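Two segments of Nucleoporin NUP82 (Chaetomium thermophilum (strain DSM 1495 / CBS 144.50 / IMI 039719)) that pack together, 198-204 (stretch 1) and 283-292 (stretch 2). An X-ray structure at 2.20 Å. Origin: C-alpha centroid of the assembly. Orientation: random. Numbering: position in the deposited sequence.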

# COMPACT_ATOMS: atom_id res chain seq x y z
N ILE B 198 6.59 2.52 6.28
CA ILE B 198 7.54 3.48 5.74
C ILE B 198 7.47 3.45 4.22
O ILE B 198 7.66 2.40 3.60
N VAL B 199 7.17 4.60 3.63
CA VAL B 199 7.04 4.74 2.19
C VAL B 199 8.33 5.32 1.62
O VAL B 199 8.80 6.37 2.08
N ARG B 200 8.91 4.63 0.65
CA ARG B 200 10.17 5.05 0.05
C ARG B 200 10.08 5.12 -1.46
O ARG B 200 9.73 4.14 -2.12
N VAL B 201 10.40 6.29 -2.00
CA VAL B 201 10.44 6.52 -3.44
C VAL B 201 11.87 6.40 -3.95
O VAL B 201 12.75 7.15 -3.52
N TRP B 202 12.10 5.47 -4.87
CA TRP B 202 13.41 5.28 -5.49
C TRP B 202 13.34 5.68 -6.96
O TRP B 202 12.47 5.21 -7.68
N GLU B 203 14.26 6.54 -7.39
CA GLU B 203 14.31 6.98 -8.78
C GLU B 203 15.57 6.44 -9.45
O GLU B 203 16.66 7.01 -9.31
N LEU B 204 15.41 5.34 -10.17
CA LEU B 204 16.53 4.52 -10.61
C LEU B 204 17.21 5.01 -11.88
O LEU B 204 16.55 5.45 -12.83
N ALA B 283 -4.81 7.17 2.33
CA ALA B 283 -4.41 7.71 1.04
C ALA B 283 -3.40 8.84 1.22
O ALA B 283 -3.51 9.63 2.15
N LEU B 284 -2.42 8.89 0.32
CA LEU B 284 -1.44 9.96 0.28
C LEU B 284 -1.50 10.67 -1.06
O LEU B 284 -1.30 10.04 -2.10
N CYS B 285 -1.74 11.97 -1.05
CA CYS B 285 -1.86 12.72 -2.30
C CYS B 285 -1.52 14.19 -2.12
O CYS B 285 -2.02 14.83 -1.20
N PRO B 286 -0.67 14.76 -3.00
CA PRO B 286 -0.01 14.17 -4.17
C PRO B 286 1.38 13.61 -3.87
O PRO B 286 2.25 14.36 -3.42
N LEU B 287 1.58 12.32 -4.12
CA LEU B 287 2.88 11.69 -3.92
C LEU B 287 3.62 11.60 -5.25
O LEU B 287 3.23 10.85 -6.14
N LEU B 288 4.69 12.38 -5.37
CA LEU B 288 5.47 12.44 -6.60
C LEU B 288 6.96 12.23 -6.34
O LEU B 288 7.47 12.63 -5.29
N PRO B 289 7.67 11.59 -7.28
CA PRO B 289 9.13 11.61 -7.20
C PRO B 289 9.67 13.00 -7.52
O PRO B 289 8.88 13.88 -7.88
N GLN B 290 10.97 13.21 -7.38
CA GLN B 290 11.58 14.52 -7.61
C GLN B 290 11.28 15.02 -9.02
O GLN B 290 11.14 16.22 -9.24
N ARG B 291 11.20 14.09 -9.96
CA ARG B 291 10.88 14.41 -11.35
C ARG B 291 9.80 13.47 -11.84
O ARG B 291 9.78 12.29 -11.48
N TRP B 292 8.89 13.98 -12.67
CA TRP B 292 7.73 13.21 -13.10
C TRP B 292 7.28 13.57 -14.51
O TRP B 292 7.55 14.66 -15.00

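Side-chain packing between strand 198-203 and the segment 283-292 of Nucleoporin NUP82, followed along the second segment. The two stretches lie in one chain, at least 85 residues apart in sequence where they touch, and together bury 312 Å² against each other. On the strand, the alternation of an extended backbone sends Val199, Val201 and Glu203 toward the second segment, while Trp202 points away and Ile198 and Arg200 stay out of reach, as does Leu204 just past the end of the strand. The contact is therefore made by every second residue, two valines followed by one acid.

Ala283 lies too far off to take part. Leu284 points toward the strand with an m,t rotamer (chi1 -87°, chi2 180°), and its CD1 comes to 4.5 Å from CG2 of Val199, a loose apolar contact between backbones still far apart: CA of Leu284 and CA of Val199 are 10.1 Å apart. Cys285 (chi1 t) and Pro286, which follows a cis peptide bond and has a C-gamma endo pucker, are both out of reach.

Leu287 brings the segment back to the strand. Its t,p rotamer (chi1 -178°, chi2 65°) spreads the two methyls between the two valines, Val199 and Val201: CD2 lies 4.2 Å from CG1 of Val199, and CD1 lies 4.5 Å from CG2 of Val201. Both valines are t (179° and -178°). All three residues are buried, and the side chains that meet here are all hydrocarbon. Leu288, m,t, points away and leaves the strand to its neighbours.

Pro289 points toward the strand, its ring again C-gamma endo. Here the backbones have drawn closer, with 6.5 Å between the CA atoms of Val201 and Pro289, and a short side chain suffices to bridge the gap: CB of Pro289 packs 3.9 Å from CG1 of Val201. The same CB is 3.3 Å from OE2 of Glu203, so the proline sits where the apolar contact gives way to the polar one.

Gln290 supplies the hydrogen bond between the stretches through its backbone. Its N donates to OE2 of Glu203 at 2.6 Å, with an N-H...acceptor angle of 158°, short and fairly straight. Glu203 reaches this amide with an extended m,t arm (chi1 -63°, chi2 178°) and chi3 of 55°, and it has the largest area covered in the contact, 84 Å². The CA-to-CB bond of Gln290 points sideways, and the side chain is m,t; its CB is 3.3 Å from OE2 of Glu203, but its amide group extends past the carboxylate without bonding to it.

Arg291, exposed and sideways (chi1 m, chi2 t, chi3 m), adds a peripheral contact: its N is 3.5 Å from OE1 of Glu203, and its CB is 4.3 Å from that same oxygen. The guanidinium forms no salt bridge with the carboxylate: the nearest of its nitrogens, NE, is 4.8 Å from OE1 of Glu203. The hydrogen bond that Glu203 accepts from this segment comes from main chain. Trp292, chi1 p, starts sideways and its indole leads away, closing the segment without touching the strand.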

# COMPACT_ATOMS: atom_id res chain seq x y z
CB ILE B 198 8.97 3.20 6.21
CG1 ILE B 198 9.04 3.31 7.74
CG2 ILE B 198 9.94 4.20 5.58
CD1 ILE B 198 10.27 2.70 8.34
CB VAL B 199 5.85 5.65 1.81
CG1 VAL B 199 5.74 5.80 0.29
CG2 VAL B 199 4.56 5.08 2.38
CB ARG B 200 11.30 4.11 0.48
CG ARG B 200 11.87 4.44 1.85
CD ARG B 200 12.98 3.48 2.24
NE ARG B 200 12.45 2.31 2.94
CZ ARG B 200 12.52 2.10 4.25
NH1 ARG B 200 13.11 2.98 5.05
NH2 ARG B 200 12.01 1.00 4.76
CB VAL B 201 9.87 7.90 -3.80
CG1 VAL B 201 9.86 8.10 -5.32
CG2 VAL B 201 8.46 8.07 -3.23
CB TRP B 202 13.87 3.82 -5.38
CG TRP B 202 13.63 3.19 -4.04
CD1 TRP B 202 12.44 2.72 -3.56
CD2 TRP B 202 14.61 2.94 -3.02
NE1 TRP B 202 12.62 2.20 -2.30
CE2 TRP B 202 13.94 2.32 -1.95
CE3 TRP B 202 15.98 3.18 -2.92
CZ2 TRP B 202 14.59 1.94 -0.78
CZ3 TRP B 202 16.63 2.80 -1.75
CH2 TRP B 202 15.94 2.19 -0.70
CB GLU B 203 14.26 8.50 -8.86
CG GLU B 203 12.95 9.07 -8.31
CD GLU B 203 12.90 10.58 -8.34
OE1 GLU B 203 13.11 11.17 -9.41
OE2 GLU B 203 12.65 11.17 -7.27
CB LEU B 204 16.06 3.08 -10.81
CG LEU B 204 15.27 2.48 -9.65
CD1 LEU B 204 14.82 1.07 -9.99
CD2 LEU B 204 16.09 2.49 -8.37
CB ALA B 283 -5.63 8.19 0.26
CB LEU B 284 -0.02 9.42 0.49
CG LEU B 284 0.56 9.23 1.89
CD1 LEU B 284 1.97 8.68 1.74
CD2 LEU B 284 0.57 10.53 2.68
CB CYS B 285 -3.28 12.58 -2.85
SG CYS B 285 -3.62 13.59 -4.29
CB PRO B 286 0.09 15.35 -5.13
CG PRO B 286 0.28 16.52 -4.23
CD PRO B 286 -0.39 16.20 -2.91
CB LEU B 287 2.71 10.29 -3.32
CG LEU B 287 4.01 9.54 -3.01
CD1 LEU B 287 4.80 10.25 -1.92
CD2 LEU B 287 3.72 8.10 -2.62
CB LEU B 288 5.27 13.79 -7.30
CG LEU B 288 3.93 14.03 -8.00
CD1 LEU B 288 3.81 15.49 -8.41
CD2 LEU B 288 3.78 13.13 -9.21
CB PRO B 289 9.56 10.58 -8.25
CG PRO B 289 8.40 10.43 -9.16
CD PRO B 289 7.18 10.70 -8.35
CB GLN B 290 13.09 14.46 -7.40
CG GLN B 290 13.50 14.20 -5.97
CD GLN B 290 15.00 14.24 -5.76
OE1 GLN B 290 15.49 14.90 -4.84
NE2 GLN B 290 15.73 13.55 -6.62
CB ARG B 291 12.13 14.31 -12.22
CG ARG B 291 13.05 15.53 -12.12
CD ARG B 291 14.40 15.26 -12.75
NE ARG B 291 15.34 14.66 -11.80
CZ ARG B 291 16.13 15.34 -10.98
NH1 ARG B 291 16.11 16.67 -10.97
NH2 ARG B 291 16.94 14.70 -10.15
CB TRP B 292 6.57 13.40 -12.11
CG TRP B 292 6.17 14.84 -11.90
CD1 TRP B 292 6.93 15.83 -11.35
CD2 TRP B 292 4.91 15.44 -12.23
NE1 TRP B 292 6.23 17.01 -11.32
CE2 TRP B 292 4.98 16.79 -11.86
CE3 TRP B 292 3.73 14.96 -12.81
CZ2 TRP B 292 3.92 17.67 -12.04
CZ3 TRP B 292 2.68 15.83 -12.99
CH2 TRP B 292 2.78 17.18 -12.61